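Side-chain contacts in lysyl oxidase (Pichia pastoris, PDB 1W7C), which probably oxidises primary amines, lysine side chains among them, with the aid of a copper ion and a topaquinone cofactor: residues V102-L105 with D109-T112; H37-I42 with T111-L116. One frame throughout, in Å; residues are numbered along the deposited sequence. Where two conformers were deposited one is given.

Contact 1: V102-L105 with D109-T112; sequences VGPL and DETT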
loop_
_atom_site.group_PDB
_atom_site.type_symbol
_atom_site.label_atom_id
_atom_site.label_comp_id
_atom_site.label_asym_id
_atom_site.label_seq_id
_atom_site.Cartn_x
_atom_site.Cartn_y
_atom_site.Cartn_z
ATOM N N VAL A 102 33.355 14.310 -23.537
ATOM C CA VAL A 102 34.623 14.988 -23.230
ATOM C C VAL A 102 35.348 14.167 -22.189
ATOM O O VAL A 102 34.863 13.984 -21.083
ATOM C CB VAL A 102 34.444 16.426 -22.724
ATOM C CG1 VAL A 102 35.806 17.072 -22.510
ATOM C CG2 VAL A 102 33.587 17.252 -23.697
ATOM N N GLY A 103 36.501 13.646 -22.562
ATOM C CA GLY A 103 37.284 12.844 -21.654
ATOM C C GLY A 103 38.457 12.156 -22.325
ATOM O O GLY A 103 38.644 12.290 -23.526
ATOM N N PRO A 104 39.264 11.445 -21.554
ATOM C CA PRO A 104 39.092 11.314 -20.099
ATOM C C PRO A 104 39.488 12.569 -19.320
ATOM O O PRO A 104 40.166 13.470 -19.852
ATOM C CB PRO A 104 40.024 10.153 -19.745
ATOM C CG PRO A 104 41.099 10.204 -20.793
ATOM C CD PRO A 104 40.423 10.681 -22.045
ATOM N N LEU A 105 39.055 12.610 -18.064
ATOM C CA LEU A 105 39.326 13.697 -17.155
ATOM C C LEU A 105 40.220 13.158 -16.022
ATOM O O LEU A 105 40.159 11.962 -15.698
ATOM C CB LEU A 105 38.029 14.232 -16.562
ATOM C CG LEU A 105 36.954 14.687 -17.546
ATOM C CD1 LEU A 105 35.684 15.148 -16.815
ATOM C CD2 LEU A 105 37.503 15.800 -18.432
ATOM N N ASP A 109 46.615 15.779 -22.485
ATOM C CA ASP A 109 46.798 15.600 -23.931
ATOM C C ASP A 109 46.052 14.372 -24.498
ATOM O O ASP A 109 45.947 14.209 -25.715
ATOM C CB ASP A 109 48.298 15.579 -24.324
ATOM C CG ASP A 109 49.129 14.626 -23.477
ATOM O OD1 ASP A 109 48.636 13.535 -23.119
ATOM O OD2 ASP A 109 50.299 14.890 -23.129
ATOM N N GLU A 110 45.541 13.518 -23.614
ATOM C CA GLU A 110 44.746 12.354 -24.001
ATOM C C GLU A 110 43.263 12.700 -24.185
ATOM O O GLU A 110 42.520 11.939 -24.790
ATOM C CB GLU A 110 44.867 11.252 -22.943
ATOM C CG GLU A 110 46.273 10.701 -22.753
ATOM C CD GLU A 110 46.273 9.334 -22.088
ATOM O OE1 GLU A 110 45.250 8.970 -21.460
ATOM O OE2 GLU A 110 47.293 8.623 -22.197
ATOM N N THR A 111 42.850 13.854 -23.674
ATOM C CA THR A 111 41.440 14.233 -23.700
ATOM C C THR A 111 40.991 14.598 -25.086
ATOM O O THR A 111 41.663 15.356 -25.799
ATOM C CB THR A 111 41.186 15.416 -22.778
ATOM O OG1 THR A 111 41.608 15.078 -21.466
ATOM C CG2 THR A 111 39.704 15.725 -22.645
ATOM N N THR A 112 39.822 14.098 -25.452
ATOM C CA THR A 112 39.195 14.422 -26.708
ATOM C C THR A 112 37.750 14.849 -26.528
ATOM O O THR A 112 37.145 14.673 -25.467
ATOM C CB THR A 112 39.233 13.216 -27.661
ATOM O OG1 THR A 112 38.489 12.120 -27.102
ATOM C CG2 THR A 112 40.675 12.683 -27.845
#
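Gly-103 and Thr-112 face each other as an antiparallel hydrogen-bonded pair in a β-hairpin formed by strands 96-103 and 112-115. Two backbone bonds close the pair: Gly-103 N to Thr-112 O (3.1 Å) and Thr-112 N to Gly-103 O (2.9 Å). The Gly-103 backbone is almost fully stretched, a shape that comes most easily to a residue without a side chain. A cis peptide then leads into Pro-104, which has no N-H to offer and packs its ring CD 3.7 Å from Glu-110 O.

Thr-111 carries the side-chain part. Its hydroxyl stands beside its own backbone N (chi1 -57°), and from there OG1 of Thr-111 donates to Pro-104 O at 2.7 Å, nearly straight down the carbonyl (C=O...OG1 angle 168°), while also accepting a hydrogen bond from Ser-108 N. One hydroxyl thus ties both flanks of the loop, while the methyl, close by the same carbonyl oxygen, packs on Val-102: CG2 of Thr-111 lies 4.1 Å from CG1 of Val-102, the two side chains meeting at a slant. Val-102, branched and apolar, also suits packing on Val-32 and Leu-35 of helix 26-39. A valine in place of Thr-111 would keep the bulk but would probably leave Pro-104 O and Ser-108 N without their shared partner and the loop freer to move. Thr-112 OG1, set between its backbone N and carbonyl carbon (chi1 62°), probably bonds to Glu-114 OE2; it approaches Gly-103 O to 3.6 Å without a hydrogen bond. Beside the backbone pair, the α-hydrogen of Val-102 points at Thr-112 O, with Val-102 CA and that oxygen 3.4 Å apart.

Contact 2: H37-I42 with T111-L116; sequences HSTYNI and TTIEPL. With NAG (2-acetamido-2-deoxy-beta-D-glucopyranose), chain Q.
Ile-113 reaches from strand 112-115 to the C-terminal end of helix 26-39, where it meets Thr-39 and Tyr-40. Its CB leaves the strand toward the helix and splits into two branches. CG1 stands beside the backbone N (chi1 -54°) and lies against CG2 of Val-102. The chain then runs on extended (chi2 175°), which carries CD1 as far out as the side chain allows, tip to tip with Thr-39. There CD1 of Ile-113 lies 3.6 Å from Thr-39 OG1 and 4.0 Å from Thr-39 CG2, and it also comes within 4.4 Å of Tyr-40 CE1. The other branch, CG2 of Ile-113, sits 3.5 Å from Tyr-40 OH as the two side chains run alongside one another, head to tail. An isoleucine fits because its two arms reach two neighbours at once.

The contact is one of van der Waals packing. The hydroxyl of Thr-39 is already engaged by Leu-35 O one turn back along the helix, so it can lie against a methyl without losing its polar partner. Thr-39 CG2 rests over the centre of the Tyr-40 ring, 3.7 Å above its plane. Next along the chain, Asn-41 ND2 is bonded to C1 of an N-acetylglucosamine (1.4 Å), on the side away from the strand.

Tyr-40, the first residue to leave helical geometry, packs edge-to-face with Phe-89 and, like Ile-113, touches Leu-100 of strand 96-103; Ile-113 also lies on Leu-35, so the helix end is seated on the sheet formed by strands 82-89, 96-103 and 112-115.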
loop_
_atom_site.group_PDB
_atom_site.type_symbol
_atom_site.label_atom_id
_atom_site.label_comp_id
_atom_site.label_asym_id
_atom_site.label_seq_id
_atom_site.Cartn_x
_atom_site.Cartn_y
_atom_site.Cartn_z
ATOM N N HIS A 37 35.084 26.032 -24.629
ATOM C CA HIS A 37 35.281 27.428 -25.033
ATOM C C HIS A 37 36.512 27.606 -25.934
ATOM O O HIS A 37 36.542 28.523 -26.770
ATOM C CB HIS A 37 35.392 28.353 -23.813
ATOM C CG HIS A 37 34.094 28.941 -23.364
ATOM N ND1 HIS A 37 33.591 30.113 -23.889
ATOM C CD2 HIS A 37 33.182 28.511 -22.454
ATOM C CE1 HIS A 37 32.443 30.398 -23.299
ATOM N NE2 HIS A 37 32.178 29.447 -22.418
ATOM N N SER A 38 37.534 26.769 -25.750
ATOM C CA SER A 38 38.751 26.881 -26.554
ATOM C C SER A 38 38.621 26.123 -27.887
ATOM O O SER A 38 39.335 26.391 -28.831
ATOM C CB SER A 38 39.987 26.446 -25.755
ATOM O OG SER A 38 40.000 25.060 -25.528
ATOM N N THR A 39 37.664 25.209 -27.969
ATOM C CA THR A 39 37.489 24.360 -29.145
ATOM C C THR A 39 36.477 24.937 -30.148
ATOM O O THR A 39 36.645 24.803 -31.360
ATOM C CB THR A 39 37.027 22.959 -28.671
ATOM O OG1 THR A 39 38.038 22.392 -27.813
ATOM C CG2 THR A 39 36.914 22.003 -29.863
ATOM N N TYR A 40 35.434 25.557 -29.621
ATOM C CA TYR A 40 34.337 26.118 -30.407
ATOM C C TYR A 40 34.158 27.585 -30.029
ATOM O O TYR A 40 34.646 28.030 -28.989
ATOM C CB TYR A 40 33.032 25.357 -30.113
ATOM C CG TYR A 40 33.135 23.854 -30.236
ATOM C CD1 TYR A 40 33.063 23.036 -29.120
ATOM C CD2 TYR A 40 33.290 23.256 -31.448
ATOM C CE1 TYR A 40 33.159 21.661 -29.231
ATOM C CE2 TYR A 40 33.401 21.880 -31.567
ATOM C CZ TYR A 40 33.314 21.093 -30.455
ATOM O OH TYR A 40 33.404 19.732 -30.569
ATOM N N ASN A 41 33.462 28.332 -30.885
ATOM C CA ASN A 41 33.032 29.688 -30.530
ATOM C C ASN A 41 31.769 29.586 -29.707
ATOM O O ASN A 41 30.673 29.394 -30.254
ATOM C CB ASN A 41 32.778 30.452 -31.843
ATOM C CG ASN A 41 32.523 31.937 -31.649
ATOM O OD1 ASN A 41 32.227 32.409 -30.544
ATOM N ND2 ASN A 41 32.636 32.684 -32.755
ATOM N N ILE A 42 31.929 29.689 -28.392
ATOM C CA ILE A 42 30.823 29.559 -27.451
ATOM C C ILE A 42 30.413 30.946 -26.972
ATOM O O ILE A 42 31.250 31.736 -26.504
ATOM C CB ILE A 42 31.251 28.669 -26.241
ATOM C CG1 ILE A 42 31.651 27.256 -26.682
ATOM C CG2 ILE A 42 30.170 28.649 -25.167
ATOM C CD1 ILE A 42 30.574 26.482 -27.412
ATOM N N THR A 111 42.850 13.854 -23.674
ATOM C CA THR A 111 41.440 14.233 -23.700
ATOM C C THR A 111 40.991 14.598 -25.086
ATOM O O THR A 111 41.663 15.356 -25.799
ATOM C CB THR A 111 41.186 15.416 -22.778
ATOM O OG1 THR A 111 41.608 15.078 -21.466
ATOM C CG2 THR A 111 39.704 15.725 -22.645
ATOM N N THR A 112 39.822 14.098 -25.452
ATOM C CA THR A 112 39.195 14.422 -26.708
ATOM C C THR A 112 37.750 14.849 -26.528
ATOM O O THR A 112 37.145 14.673 -25.467
ATOM C CB THR A 112 39.233 13.216 -27.661
ATOM O OG1 THR A 112 38.489 12.120 -27.102
ATOM C CG2 THR A 112 40.675 12.683 -27.845
ATOM N N ILE A 113 37.223 15.418 -27.594
ATOM C CA ILE A 113 35.802 15.706 -27.724
ATOM C C ILE A 113 35.266 14.974 -28.943
ATOM O O ILE A 113 35.779 15.164 -30.050
ATOM C CB ILE A 113 35.572 17.208 -27.886
ATOM C CG1 ILE A 113 36.234 17.991 -26.734
ATOM C CG2 ILE A 113 34.081 17.492 -28.005
ATOM C CD1 ILE A 113 36.160 19.510 -26.884
ATOM N N GLU A 114 34.251 14.125 -28.734
ATOM C CA GLU A 114 33.698 13.296 -29.793
ATOM C C GLU A 114 32.182 13.346 -29.767
ATOM O O GLU A 114 31.598 13.457 -28.699
ATOM C CB GLU A 114 34.109 11.832 -29.601
ATOM C CG GLU A 114 35.607 11.574 -29.484
ATOM C CD GLU A 114 35.910 10.158 -29.023
ATOM O OE1 GLU A 114 34.950 9.379 -28.792
ATOM O OE2 GLU A 114 37.106 9.826 -28.886
ATOM N N PRO A 115 31.528 13.196 -30.916
ATOM C CA PRO A 115 30.083 12.974 -30.919
ATOM C C PRO A 115 29.711 11.782 -30.027
ATOM O O PRO A 115 30.401 10.772 -29.992
ATOM C CB PRO A 115 29.760 12.706 -32.395
ATOM C CG PRO A 115 30.871 13.293 -33.161
ATOM C CD PRO A 115 32.080 13.185 -32.283
ATOM N N LEU A 116 28.614 11.933 -29.304
ATOM C CA LEU A 116 28.151 10.950 -28.329
ATOM C C LEU A 116 26.737 10.526 -28.654
ATOM O O LEU A 116 25.819 11.364 -28.686
ATOM C CB LEU A 116 28.201 11.563 -26.938
ATOM C CG LEU A 116 27.718 10.722 -25.782
ATOM C CD1 LEU A 116 28.473 9.408 -25.671
ATOM C CD2 LEU A 116 27.877 11.528 -24.501
HETATM C C1 NAG Q . 32.181 34.054 -32.652
HETATM C C2 NAG Q . 33.070 34.726 -33.703
HETATM C C3 NAG Q . 32.678 36.191 -33.848
HETATM C C4 NAG Q . 31.176 36.355 -34.046
HETATM C C5 NAG Q . 30.379 35.522 -33.041
HETATM C C6 NAG Q . 28.901 35.542 -33.399
HETATM C C7 NAG Q . 35.480 34.389 -34.125
HETATM C C8 NAG Q . 36.843 34.372 -33.498
HETATM N N2 NAG Q . 34.462 34.648 -33.294
HETATM O O3 NAG Q . 33.354 36.768 -34.944
HETATM O O4 NAG Q . 30.842 37.720 -33.903
HETATM O O5 NAG Q . 30.829 34.183 -33.052
HETATM O O6 NAG Q . 28.201 34.657 -32.555
HETATM O O7 NAG Q . 35.361 34.173 -35.337
#

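The two contacts lie side by side where strand 112-115 begins; Thr-111 and Thr-112 work in contact 1, and Ile-113, next along, in contact 2. Contact 1 links two successive strands of one sheet and is partly buried; its chemistry is mostly polar, backbone hydrogen bonds and one threonine hydroxyl, with a little methyl packing. Contact 2 lies at the surface, joins that sheet to the end of helix 26-39 across a long sequence separation, and relies on methyl groups and an aromatic side chain. Leu-35 of the helix bridges them, touching Thr-111 and Ile-113, so strand pairing sets the register while the helix covers the apolar side chains.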